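Local atomic coordinates of SmhB (Serratia marcescens, PDB entry 6ZZH), a protein that probably acts as one component of a multi-protein alpha-helical pore-forming toxin related to the Bacillus HBL enterotoxin. Residues Arg164-Ile169 and Lys242-Arg247; Asp174-Gly179 and Ile231-Ser236; Thr209-Gly214 and Val254-Gln259. One frame throughout, in Å; residues are numbered along the deposited sequence.

Contact 1: Arg164-Ile169 and Lys242-Arg247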
loop_
_atom_site.group_PDB
_atom_site.type_symbol
_atom_site.label_atom_id
_atom_site.label_comp_id
_atom_site.label_asym_id
_atom_site.label_seq_id
_atom_site.Cartn_x
_atom_site.Cartn_y
_atom_site.Cartn_z
ATOM N N ARG A 164 4.123 -7.979 -20.882
ATOM C CA ARG A 164 4.410 -9.043 -19.877
ATOM C C ARG A 164 5.758 -8.773 -19.197
ATOM O O ARG A 164 5.863 -8.996 -18.015
ATOM C CB ARG A 164 4.378 -10.413 -20.540
ATOM C CG ARG A 164 3.019 -10.716 -21.127
ATOM C CD ARG A 164 3.021 -12.053 -21.821
ATOM N NE ARG A 164 3.223 -12.075 -23.292
ATOM C CZ ARG A 164 4.325 -12.464 -23.966
ATOM N NH1 ARG A 164 5.422 -12.895 -23.346
ATOM N NH2 ARG A 164 4.310 -12.421 -25.292
ATOM N N ASP A 165 6.756 -8.331 -19.944
ATOM C CA ASP A 165 8.086 -8.026 -19.374
ATOM C C ASP A 165 7.910 -6.947 -18.318
ATOM O O ASP A 165 8.473 -7.129 -17.225
ATOM C CB ASP A 165 9.091 -7.649 -20.461
ATOM C CG ASP A 165 9.541 -8.860 -21.287
ATOM O OD1 ASP A 165 9.116 -9.985 -20.982
ATOM O OD2 ASP A 165 10.301 -8.670 -22.259
ATOM N N ILE A 166 7.128 -5.896 -18.605
ATOM C CA ILE A 166 6.934 -4.817 -17.596
ATOM C C ILE A 166 6.171 -5.382 -16.382
ATOM O O ILE A 166 6.572 -5.073 -15.270
ATOM C CB ILE A 166 6.294 -3.565 -18.216
ATOM C CG1 ILE A 166 7.180 -3.003 -19.319
ATOM C CG2 ILE A 166 6.011 -2.526 -17.148
ATOM C CD1 ILE A 166 8.539 -2.554 -18.863
ATOM N N ASP A 167 5.150 -6.216 -16.576
ATOM C CA ASP A 167 4.441 -6.875 -15.450
ATOM C C ASP A 167 5.488 -7.621 -14.603
ATOM O O ASP A 167 5.436 -7.604 -13.344
ATOM C CB ASP A 167 3.417 -7.915 -15.942
ATOM C CG ASP A 167 2.144 -7.408 -16.612
ATOM O OD1 ASP A 167 1.894 -6.170 -16.602
ATOM O OD2 ASP A 167 1.416 -8.261 -17.175
ATOM N N GLY A 168 6.403 -8.326 -15.268
ATOM C CA GLY A 168 7.377 -9.167 -14.556
ATOM C C GLY A 168 8.318 -8.331 -13.714
ATOM O O GLY A 168 8.460 -8.629 -12.520
ATOM N N ILE A 169 8.875 -7.259 -14.283
ATOM C CA ILE A 169 9.795 -6.378 -13.510
ATOM C C ILE A 169 9.005 -5.644 -12.409
ATOM O O ILE A 169 9.616 -5.397 -11.331
ATOM C CB ILE A 169 10.642 -5.444 -14.385
ATOM C CG1 ILE A 169 11.912 -5.029 -13.637
ATOM C CG2 ILE A 169 9.870 -4.235 -14.897
ATOM C CD1 ILE A 169 12.866 -6.196 -13.360
ATOM N N LYS A 242 15.574 -0.241 -18.643
ATOM C CA LYS A 242 16.308 -1.066 -19.630
ATOM C C LYS A 242 15.330 -1.787 -20.553
ATOM O O LYS A 242 15.587 -1.870 -21.777
ATOM C CB LYS A 242 17.118 -2.136 -18.886
ATOM C CG LYS A 242 18.104 -2.908 -19.735
ATOM C CD LYS A 242 19.352 -2.084 -19.962
ATOM C CE LYS A 242 20.374 -2.687 -20.899
ATOM N NZ LYS A 242 19.726 -3.144 -22.146
ATOM N N LEU A 243 14.300 -2.382 -19.971
ATOM C CA LEU A 243 13.320 -3.187 -20.742
ATOM C C LEU A 243 12.616 -2.281 -21.752
ATOM O O LEU A 243 12.360 -2.760 -22.892
ATOM C CB LEU A 243 12.358 -3.858 -19.768
ATOM C CG LEU A 243 12.967 -5.040 -19.021
ATOM C CD1 LEU A 243 12.066 -5.514 -17.909
ATOM C CD2 LEU A 243 13.277 -6.178 -19.990
ATOM N N TYR A 244 12.377 -1.013 -21.387
ATOM C CA TYR A 244 11.758 -0.014 -22.299
ATOM C C TYR A 244 12.760 0.389 -23.371
ATOM O O TYR A 244 12.370 0.479 -24.552
ATOM C CB TYR A 244 11.249 1.232 -21.579
ATOM C CG TYR A 244 9.932 1.012 -20.898
ATOM C CD1 TYR A 244 8.826 0.619 -21.612
ATOM C CD2 TYR A 244 9.788 1.239 -19.546
ATOM C CE1 TYR A 244 7.605 0.410 -20.988
ATOM C CE2 TYR A 244 8.560 1.066 -18.916
ATOM C CZ TYR A 244 7.474 0.608 -19.628
ATOM O OH TYR A 244 6.289 0.422 -18.982
ATOM N N ARG A 245 14.000 0.645 -22.949
ATOM C CA ARG A 245 15.125 1.023 -23.834
ATOM C C ARG A 245 15.223 0.004 -24.975
ATOM O O ARG A 245 15.384 0.425 -26.113
ATOM C CB ARG A 245 16.408 1.101 -23.000
ATOM C CG ARG A 245 17.669 1.473 -23.776
ATOM C CD ARG A 245 18.908 1.628 -22.895
ATOM N NE ARG A 245 18.626 2.640 -21.875
ATOM C CZ ARG A 245 18.517 2.447 -20.549
ATOM N NH1 ARG A 245 18.732 1.264 -19.995
ATOM N NH2 ARG A 245 18.221 3.470 -19.769
ATOM N N ASP A 246 15.101 -1.286 -24.670
ATOM C CA ASP A 246 15.234 -2.391 -25.657
ATOM C C ASP A 246 14.091 -2.386 -26.671
ATOM O O ASP A 246 14.222 -3.036 -27.661
ATOM C CB ASP A 246 15.265 -3.746 -24.948
ATOM C CG ASP A 246 16.519 -3.921 -24.111
ATOM O OD1 ASP A 246 17.432 -3.084 -24.211
ATOM O OD2 ASP A 246 16.569 -4.874 -23.338
ATOM N N ARG A 247 12.986 -1.701 -26.418
ATOM C CA ARG A 247 11.853 -1.627 -27.380
ATOM C C ARG A 247 11.756 -0.198 -27.927
ATOM O O ARG A 247 10.631 0.303 -28.070
ATOM C CB ARG A 247 10.541 -2.044 -26.713
ATOM C CG ARG A 247 10.270 -3.539 -26.735
ATOM C CD ARG A 247 11.384 -4.369 -26.151
ATOM N NE ARG A 247 10.794 -5.610 -25.672
ATOM C CZ ARG A 247 10.665 -5.987 -24.395
ATOM N NH1 ARG A 247 10.094 -7.148 -24.139
ATOM N NH2 ARG A 247 11.164 -5.284 -23.395
#
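R247, which forms a salt bridge with D165 across the contact, gives its shortest sound polar bond to its own segment: NH2 donates to L243 O at 2.8 Å with an N-H...O angle of 148°. The setting is a helix pair in the largely helical fold of an HBL-type toxin, helix 156-185 lying against residues 242-247 at the end region of helix 230-245. The acceptor oxygen lies almost in the guanidinium plane, yet the donor stands above the carbonyl plane and is not aligned with a lone pair. Through this bond one end of the guanidinium is fixed, and NH1 is left facing D165. The modelled separation of NH1 and D165 OD2, 2.4 Å, is very short, so its exact value is doubtful although the opposite charges plainly face each other; the carboxylate and guanidinium planes are 45° apart. The R247 chain reaches this position by bending at chi2 (55°).

Alongside the ion pair the contact is apolar. I166 CD1 sits over one face of the Y244 ring, displaced toward its rim, and comes within 3.4 Å of CZ; at 3.7 Å from the ring centroid this is a CH-pi contact. The same methyl meets L243 CB at 4.1 Å, so it touches two consecutive residues of the opposing helix. Y244 also touches Q259 and S262 of helix 252-300, which places the ring at a three-helix junction. At the far end from R247, L243 CD1 rests against the I169 side chain, 3.8 Å from CB and 3.9 Å from CG2.

Contact 2: Asp174-Gly179 and Ile231-Ser236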
loop_
_atom_site.group_PDB
_atom_site.type_symbol
_atom_site.label_atom_id
_atom_site.label_comp_id
_atom_site.label_asym_id
_atom_site.label_seq_id
_atom_site.Cartn_x
_atom_site.Cartn_y
_atom_site.Cartn_z
ATOM N N ASP A 174 7.840 -4.077 -6.884
ATOM C CA ASP A 174 6.861 -4.153 -5.772
ATOM C C ASP A 174 7.494 -4.855 -4.575
ATOM O O ASP A 174 7.299 -4.381 -3.474
ATOM C CB ASP A 174 5.603 -4.922 -6.187
ATOM C CG ASP A 174 4.648 -4.178 -7.102
ATOM O OD1 ASP A 174 4.864 -2.962 -7.311
ATOM O OD2 ASP A 174 3.679 -4.843 -7.605
ATOM N N GLY A 175 8.140 -6.003 -4.791
ATOM C CA GLY A 175 8.726 -6.824 -3.724
ATOM C C GLY A 175 9.851 -6.089 -3.040
ATOM O O GLY A 175 9.945 -6.199 -1.830
ATOM N N ALA A 176 10.677 -5.349 -3.793
ATOM C CA ALA A 176 11.778 -4.546 -3.204
ATOM C C ALA A 176 11.165 -3.398 -2.370
ATOM O O ALA A 176 11.571 -3.196 -1.216
ATOM C CB ALA A 176 12.684 -4.055 -4.309
ATOM N N ILE A 177 10.148 -2.708 -2.884
ATOM C CA ILE A 177 9.511 -1.600 -2.110
ATOM C C ILE A 177 8.846 -2.180 -0.862
ATOM O O ILE A 177 9.055 -1.638 0.250
ATOM C CB ILE A 177 8.522 -0.787 -2.969
ATOM C CG1 ILE A 177 9.261 -0.030 -4.058
ATOM C CG2 ILE A 177 7.670 0.133 -2.094
ATOM C CD1 ILE A 177 8.342 0.738 -4.981
ATOM N N ALA A 178 8.115 -3.282 -1.000
ATOM C CA ALA A 178 7.440 -3.916 0.142
ATOM C C ALA A 178 8.454 -4.232 1.256
ATOM O O ALA A 178 8.209 -3.852 2.431
ATOM C CB ALA A 178 6.674 -5.137 -0.332
ATOM N N GLY A 179 9.559 -4.899 0.927
ATOM C CA GLY A 179 10.608 -5.254 1.909
ATOM C C GLY A 179 11.196 -4.000 2.566
ATOM O O GLY A 179 11.445 -3.988 3.820
ATOM N N ILE A 231 20.027 1.722 -2.856
ATOM C CA ILE A 231 20.937 0.779 -3.535
ATOM C C ILE A 231 20.133 -0.460 -3.961
ATOM O O ILE A 231 20.255 -0.863 -5.133
ATOM C CB ILE A 231 22.116 0.415 -2.630
ATOM C CG1 ILE A 231 23.036 1.612 -2.359
ATOM C CG2 ILE A 231 22.886 -0.715 -3.264
ATOM C CD1 ILE A 231 24.030 1.378 -1.233
ATOM N N VAL A 232 19.331 -1.020 -3.068
ATOM C CA VAL A 232 18.494 -2.225 -3.353
ATOM C C VAL A 232 17.532 -1.933 -4.515
ATOM O O VAL A 232 17.478 -2.660 -5.494
ATOM C CB VAL A 232 17.687 -2.609 -2.101
ATOM C CG1 VAL A 232 16.502 -3.511 -2.456
ATOM C CG2 VAL A 232 18.561 -3.249 -1.049
ATOM N N LEU A 233 16.789 -0.844 -4.371
ATOM C CA LEU A 233 15.703 -0.436 -5.283
ATOM C C LEU A 233 16.265 -0.044 -6.659
ATOM O O LEU A 233 15.600 -0.343 -7.642
ATOM C CB LEU A 233 14.961 0.700 -4.570
ATOM C CG LEU A 233 13.633 1.113 -5.166
ATOM C CD1 LEU A 233 12.729 -0.092 -5.365
ATOM C CD2 LEU A 233 12.971 2.144 -4.275
ATOM N N ASP A 234 17.443 0.594 -6.728
ATOM C CA ASP A 234 18.116 0.991 -7.992
ATOM C C ASP A 234 18.127 -0.144 -9.030
ATOM O O ASP A 234 17.951 0.108 -10.242
ATOM C CB ASP A 234 19.557 1.387 -7.666
ATOM C CG ASP A 234 20.443 1.611 -8.870
ATOM O OD1 ASP A 234 20.180 2.537 -9.634
ATOM O OD2 ASP A 234 21.343 0.826 -9.062
ATOM N N LYS A 235 18.384 -1.365 -8.583
ATOM C CA LYS A 235 18.496 -2.536 -9.495
ATOM C C LYS A 235 17.203 -2.704 -10.315
ATOM O O LYS A 235 17.244 -2.595 -11.514
ATOM C CB LYS A 235 18.910 -3.758 -8.671
ATOM C CG LYS A 235 19.064 -5.015 -9.498
ATOM C CD LYS A 235 20.407 -5.718 -9.356
ATOM C CE LYS A 235 20.543 -6.887 -10.317
ATOM N NZ LYS A 235 19.604 -7.978 -9.947
ATOM N N SER A 236 16.058 -2.889 -9.675
ATOM C CA SER A 236 14.763 -3.160 -10.360
ATOM C C SER A 236 14.294 -1.904 -11.130
ATOM O O SER A 236 13.873 -2.045 -12.296
ATOM C CB SER A 236 13.776 -3.723 -9.400
ATOM O OG SER A 236 13.353 -2.765 -8.429
#
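A176 and L233 face each other where the two helices come near, their CA atoms 6.1 Å apart, but their side chains approach differently. The alanine CB points toward the other helix, whereas the CA-CB bond of L233 runs beside the interface and only the outer part of the side chain turns in. Two torsions account for this: L233 has CG anti to its backbone N (chi1 -168°), and chi2 of 52° then swings CD1 toward the partner helix. That one methyl makes both of the leucine's contacts here, at 3.7 Å from I177 CG1 and 4.1 Å from A176 CB. I177 and L233 cross obliquely, with the CG1 methylene of I177, rather than its CD1 methyl, nearest the leucine.

Beside this pair the packing is looser. V232 CG1 lies 4.3 Å from A176 CB, and S236 OG, one turn beyond L233, is 4.4 Å from the same atom. A176 CB therefore faces V232, L233 and S236, three residues on one face of helix 230-245, and the contact relies on van der Waals fit.

The segment axes come within 9.4 Å of each other and run at 167°, close to antiparallel. L233 also touches A217 of strand 216-222, and I177 touches I216 and M218 of the same strand as well as H21 of helix 5-31. These contacts describe an antiparallel helix pair packed on a small mixed sheet, three of whose four strands lie in the chain between the two helices, consistent with the helix-flanked beta-tongue head of HBL- and ClyA-like toxins.

Contact 3: Thr209-Gly214 and Val254-Gln259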
loop_
_atom_site.group_PDB
_atom_site.type_symbol
_atom_site.label_atom_id
_atom_site.label_comp_id
_atom_site.label_asym_id
_atom_site.label_seq_id
_atom_site.Cartn_x
_atom_site.Cartn_y
_atom_site.Cartn_z
ATOM N N THR A 209 5.302 12.254 -24.158
ATOM C CA THR A 209 4.817 12.546 -22.778
ATOM C C THR A 209 5.476 11.593 -21.773
ATOM O O THR A 209 5.389 10.363 -21.877
ATOM C CB THR A 209 3.292 12.467 -22.642
ATOM O OG1 THR A 209 2.644 13.319 -23.597
ATOM C CG2 THR A 209 2.858 12.822 -21.235
ATOM N N PRO A 210 6.173 12.125 -20.744
ATOM C CA PRO A 210 6.763 11.279 -19.724
ATOM C C PRO A 210 5.642 10.656 -18.896
ATOM O O PRO A 210 4.674 11.326 -18.581
ATOM C CB PRO A 210 7.648 12.215 -18.898
ATOM C CG PRO A 210 7.778 13.472 -19.737
ATOM C CD PRO A 210 6.485 13.547 -20.529
ATOM N N VAL A 211 5.809 9.369 -18.583
ATOM C CA VAL A 211 4.851 8.614 -17.763
ATOM C C VAL A 211 5.455 8.395 -16.380
ATOM O O VAL A 211 6.462 7.637 -16.277
ATOM C CB VAL A 211 4.431 7.332 -18.488
ATOM C CG1 VAL A 211 3.455 6.527 -17.661
ATOM C CG2 VAL A 211 3.823 7.652 -19.831
ATOM N N VAL A 212 4.893 9.090 -15.389
ATOM C CA VAL A 212 5.245 8.996 -13.942
ATOM C C VAL A 212 4.298 7.995 -13.290
ATOM O O VAL A 212 4.573 7.525 -12.151
ATOM C CB VAL A 212 5.191 10.362 -13.220
ATOM C CG1 VAL A 212 6.178 11.361 -13.798
ATOM C CG2 VAL A 212 3.800 10.973 -13.240
ATOM N N MET A 213 3.214 7.655 -13.966
ATOM C CA MET A 213 2.209 6.699 -13.439
ATOM C C MET A 213 2.910 5.382 -13.153
ATOM O O MET A 213 3.344 4.716 -14.100
ATOM C CB MET A 213 1.120 6.460 -14.478
ATOM C CG MET A 213 -0.049 5.741 -13.960
ATOM S SD MET A 213 -1.157 5.581 -15.333
ATOM C CE MET A 213 -2.295 4.340 -14.739
ATOM N N GLY A 214 2.982 5.005 -11.894
ATOM C CA GLY A 214 3.656 3.751 -11.482
ATOM C C GLY A 214 5.157 3.899 -11.359
ATOM O O GLY A 214 5.826 2.873 -11.108
ATOM N N VAL A 254 2.809 4.533 -29.098
ATOM C CA VAL A 254 2.452 3.186 -28.570
ATOM C C VAL A 254 3.190 2.993 -27.250
ATOM O O VAL A 254 2.555 2.523 -26.299
ATOM C CB VAL A 254 2.733 2.034 -29.537
ATOM C CG1 VAL A 254 2.667 0.682 -28.868
ATOM C CG2 VAL A 254 1.803 2.059 -30.757
ATOM N N LEU A 255 4.466 3.380 -27.187
ATOM C CA LEU A 255 5.274 3.200 -25.969
ATOM C C LEU A 255 4.610 3.961 -24.810
ATOM O O LEU A 255 4.392 3.382 -23.768
ATOM C CB LEU A 255 6.692 3.699 -26.255
ATOM C CG LEU A 255 7.744 3.164 -25.303
ATOM C CD1 LEU A 255 7.948 1.657 -25.548
ATOM C CD2 LEU A 255 9.054 3.950 -25.455
ATOM N N VAL A 256 4.255 5.226 -25.002
ATOM C CA VAL A 256 3.580 6.055 -23.966
ATOM C C VAL A 256 2.281 5.352 -23.539
ATOM O O VAL A 256 2.054 5.175 -22.386
ATOM C CB VAL A 256 3.307 7.469 -24.511
ATOM C CG1 VAL A 256 2.345 8.250 -23.639
ATOM C CG2 VAL A 256 4.599 8.244 -24.760
ATOM N N ALA A 257 1.426 5.010 -24.482
ATOM C CA ALA A 257 0.164 4.288 -24.239
ATOM C C ALA A 257 0.435 3.011 -23.439
ATOM O O ALA A 257 -0.327 2.700 -22.487
ATOM C CB ALA A 257 -0.484 3.960 -25.558
ATOM N N SER A 258 1.487 2.288 -23.797
ATOM C CA SER A 258 1.904 1.047 -23.113
ATOM C C SER A 258 2.258 1.358 -21.655
ATOM O O SER A 258 1.932 0.556 -20.777
ATOM C CB SER A 258 3.059 0.439 -23.796
ATOM O OG SER A 258 3.295 -0.841 -23.246
ATOM N N GLN A 259 2.922 2.499 -21.418
ATOM C CA GLN A 259 3.410 2.900 -20.084
ATOM C C GLN A 259 2.211 3.202 -19.209
ATOM O O GLN A 259 2.214 2.815 -18.017
ATOM C CB GLN A 259 4.429 4.041 -20.214
ATOM C CG GLN A 259 5.740 3.542 -20.809
ATOM C CD GLN A 259 6.732 4.618 -21.193
ATOM O OE1 GLN A 259 6.522 5.805 -20.966
ATOM N NE2 GLN A 259 7.861 4.175 -21.711
HETATM O O HOH W 1 8.045 7.977 -19.386
HETATM O O HOH W 2 3.971 2.827 -16.042
#
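V211 and Q259 meet through complementary torsions. In V211, CG1 is anti to the backbone N (chi1 179°) and both methyls are presented to the helix. In Q259, chi1 of -71° sets CG beside the backbone N and the chain runs out extended beyond it; chi3 of 4° then brings OE1 back to the side of CB, so the oxygen joins the CB methylene in facing the valine. The result is a two-point fit: V211 CG2 lies 3.5 Å from Q259 OE1 and 3.7 Å from Q259 CB, while V211 CG1 also approaches that CB. One turn earlier on the helix, V256 CG1 packs against V211 CG2 at 4.1 Å, and V256 CG2 approaches T209 O at 3.7 Å.

Polar atoms at this interface are joined by water. One molecule accepts from V211 N at 2.8 Å and donates to Q259 OE1 at 3.1 Å, giving the amide oxygen a hydrogen-bond partner beside the valine. A second donates to two carbonyls, M213 O and Q259 O, the latter at 2.6 Å, and thereby spans backbones whose oxygens are 4.5 Å apart. Here an irregular inter-strand loop lies on a helix, with these two waters bridging its backbone to Q259.

The loop is also held by Q32, whose OE1 accepts from V212 N and M213 N and whose NE2 donates to P210 O; T209 OG1 is bonded to D36 N. It links strand 191-196 to strand 216-222 and lies against helix 252-300, whose segment 254-259 also packs on helices 99-151 and 156-185, while M213 reaches L54 and A57 of helix 44-92.

In the fold
Contacts 1 and 2 are two stations on one helix pair, 156-185 with 230-245; their centres are 16 Å apart, contact 2 is nested along the chain within the loop closed by contact 1, and I169 CG1 touches S236 O at 3.8 Å. Contact 3 is nearer still to contact 1, with centres 12 Å apart. There Y244 CZ lies 3.6 Å from Q259 CG, on the side of the ring opposite I166, so one tyrosine joins both contacts. Contacts 2 and 3 do not touch: their nearest atoms are about 7 Å apart and their centres 21 Å. In sequence the segments of contact 3 alternate with those of both others.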